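Local coordinates for carbon monoxide dehydrogenase (Thermococcus sp. AM4, PDB 6T7J) that catalyses the reversible oxidation of carbon monoxide to carbon dioxide at a nickel-iron-sulfur cluster, captured here without nickel, and passes electrons through further iron-sulfur clusters, at the interface of chains A and B. Coordinates in Å, arbitrary orientation; residue numbers count along the deposited sequence, not the author numbering. Chains: chain A/B, Carbon monoxide dehydrogenase.

The interface of chains A and B. Residues chain A 98, 102, 105, 365; chain B 198-199, 202.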
ATOM      1  N   ALA A  98      -6.409  -2.578   3.777  1.00 43.28           N
ATOM      2  CA  ALA A  98      -6.740  -2.803   2.373  1.00 43.23           C
ATOM      3  C   ALA A  98      -7.481  -4.119   2.174  1.00 44.95           C
ATOM      4  O   ALA A  98      -8.432  -4.187   1.387  1.00 47.06           O
ATOM      5  CB  ALA A  98      -5.467  -2.777   1.528  1.00 39.99           C
ATOM      6  N   ASP A 102     -11.229  -4.196   0.639  1.00 45.88           N
ATOM      7  CA  ASP A 102     -11.624  -4.896  -0.581  1.00 45.14           C
ATOM      8  C   ASP A 102     -12.742  -5.896  -0.299  1.00 47.51           C
ATOM      9  O   ASP A 102     -13.659  -6.062  -1.118  1.00 47.91           O
ATOM     10  CB  ASP A 102     -10.415  -5.592  -1.203  1.00 48.41           C
ATOM     11  CG  ASP A 102      -9.946  -4.914  -2.483  1.00 50.85           C
ATOM     12  OD1 ASP A 102     -10.474  -3.831  -2.815  1.00 49.34           O
ATOM     13  OD2 ASP A 102      -9.051  -5.467  -3.158  1.00 49.64           O
ATOM     14  N   ARG A 105     -15.716  -3.847  -0.144  1.00 43.32           N
ATOM     15  CA  ARG A 105     -16.049  -3.334  -1.470  1.00 49.53           C
ATOM     16  C   ARG A 105     -16.803  -4.369  -2.289  1.00 45.28           C
ATOM     17  O   ARG A 105     -17.759  -4.033  -2.997  1.00 51.11           O
ATOM     18  CB  ARG A 105     -14.776  -2.901  -2.197  1.00 47.88           C
ATOM     19  CG  ARG A 105     -15.007  -1.938  -3.353  1.00 39.32           C
ATOM     20  CD  ARG A 105     -13.798  -1.886  -4.275  1.00 43.26           C
ATOM     21  NE  ARG A 105     -12.537  -1.929  -3.540  1.00 42.10           N
ATOM     22  CZ  ARG A 105     -11.853  -0.854  -3.162  1.00 45.71           C
ATOM     23  NH1 ARG A 105     -10.715  -0.988  -2.495  1.00 43.20           N
ATOM     24  NH2 ARG A 105     -12.305   0.359  -3.446  1.00 47.59           N
ATOM     25  N   LYS A 365      -9.002 -11.856  -7.562  1.00 47.33           N
ATOM     26  CA  LYS A 365      -7.897 -11.392  -6.737  1.00 48.03           C
ATOM     27  C   LYS A 365      -7.223 -12.519  -5.964  1.00 51.63           C
ATOM     28  O   LYS A 365      -6.235 -12.270  -5.267  1.00 50.71           O
ATOM     29  CB  LYS A 365      -8.381 -10.309  -5.766  1.00 44.75           C
ATOM     30  CG  LYS A 365      -8.889  -9.050  -6.452  1.00 38.88           C
ATOM     31  CD  LYS A 365      -9.257  -7.978  -5.445  1.00 39.44           C
ATOM     32  CE  LYS A 365     -10.480  -8.372  -4.632  1.00 53.29           C
ATOM     33  NZ  LYS A 365     -11.722  -8.413  -5.460  1.00 49.85           N
TER
ATOM     34  N   CYS B 198      -4.819   0.236  -3.265  1.00 44.31           N
ATOM     35  CA  CYS B 198      -5.325  -0.579  -2.168  1.00 39.23           C
ATOM     36  C   CYS B 198      -5.468  -2.040  -2.582  1.00 48.05           C
ATOM     37  O   CYS B 198      -5.225  -2.947  -1.776  1.00 41.68           O
ATOM     38  CB  CYS B 198      -6.653  -0.005  -1.676  1.00 43.65           C
ATOM     39  SG  CYS B 198      -7.683  -1.130  -0.731  1.00 51.14           S
ATOM     40  N   GLU B 199      -5.833  -2.292  -3.844  1.00 48.46           N
ATOM     41  CA  GLU B 199      -5.938  -3.669  -4.311  1.00 43.08           C
ATOM     42  C   GLU B 199      -4.571  -4.326  -4.411  1.00 46.02           C
ATOM     43  O   GLU B 199      -4.457  -5.535  -4.189  1.00 43.24           O
ATOM     44  CB  GLU B 199      -6.651  -3.744  -5.663  1.00 44.26           C
ATOM     45  CG  GLU B 199      -6.657  -5.156  -6.260  1.00 44.44           C
ATOM     46  CD  GLU B 199      -7.680  -5.346  -7.362  1.00 46.72           C
ATOM     47  OE1 GLU B 199      -7.598  -6.370  -8.074  1.00 45.27           O
ATOM     48  OE2 GLU B 199      -8.566  -4.480  -7.514  1.00 48.90           O
ATOM     49  N   HIS B 202      -3.834  -5.368  -1.010  1.00 44.16           N
ATOM     50  CA  HIS B 202      -4.633  -6.538  -0.649  1.00 43.02           C
ATOM     51  C   HIS B 202      -4.099  -7.814  -1.300  1.00 40.37           C
ATOM     52  O   HIS B 202      -4.038  -8.862  -0.650  1.00 42.03           O
ATOM     53  CB  HIS B 202      -6.098  -6.313  -1.037  1.00 44.52           C
ATOM     54  CG  HIS B 202      -6.976  -7.511  -0.828  1.00 45.00           C
ATOM     55  ND1 HIS B 202      -8.060  -7.787  -1.633  1.00 43.66           N
ATOM     56  CD2 HIS B 202      -6.931  -8.502   0.094  1.00 46.28           C
ATOM     57  CE1 HIS B 202      -8.645  -8.897  -1.218  1.00 47.17           C
ATOM     58  NE2 HIS B 202      -7.978  -9.352  -0.172  1.00 47.75           N
TER
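A:Asp102 and B:His202 join across a mainly helix-to-helix patch of the two-fold symmetric homodimer interface, where helix 81-115 of one subunit receives helix 193-203 of the other; together with its symmetry twin, the patch helps hold the two subunits together. The imidazole ND1 of B:His202 donates to the carboxylate OD2 of A:Asp102 at 2.9 Å, using the lone pair that faces away from the other carboxylate oxygen. Carboxylate and ring stand nearly upright to one another, 80° apart, and the acceptor lies somewhat out of the imidazole plane. With CG anti to the backbone N (chi1 174°), the histidine swings its ring past the aspartate methylene, where CE1 packs against A:Asp102 CB at 3.7 Å.

The other carboxylate oxygen is claimed from within chain A. A:Arg105, one helical turn further on, grips OD1 side-on with both NE and NH1, the oxygen lying close to the guanidinium plane; the NH1 bond, 2.9 Å from A:Asp102 OD1, is also a salt bridge. The aspartate is thus held at both oxygens, which should limit its rotation and present OD2 to the partner subunit. The same guanidinium edge reaches B:Cys198, its NH1 lying 3.5 Å from SG, while the methyl CB of A:Ala98 sits against that sulfur at 3.6 Å.

From a loop of chain A, A:Lys365 lays its aliphatic stem across the B:Glu199 side chain at about a right angle, CD coming to 3.6 Å from the carboxylate CD. The bends at chi3 and chi4 (both -68°) carry the terminal amine NZ away, 5.3 Å from B:Glu199 OE1, so that any attraction there is probably long-range; it may still offset the neighbouring acidic groups of A:Asp102 and B:Glu199. Together, the braced aspartate-histidine bond and the surrounding apolar contacts fasten this part of the dimer interface and may help fix how the two helices sit against each other.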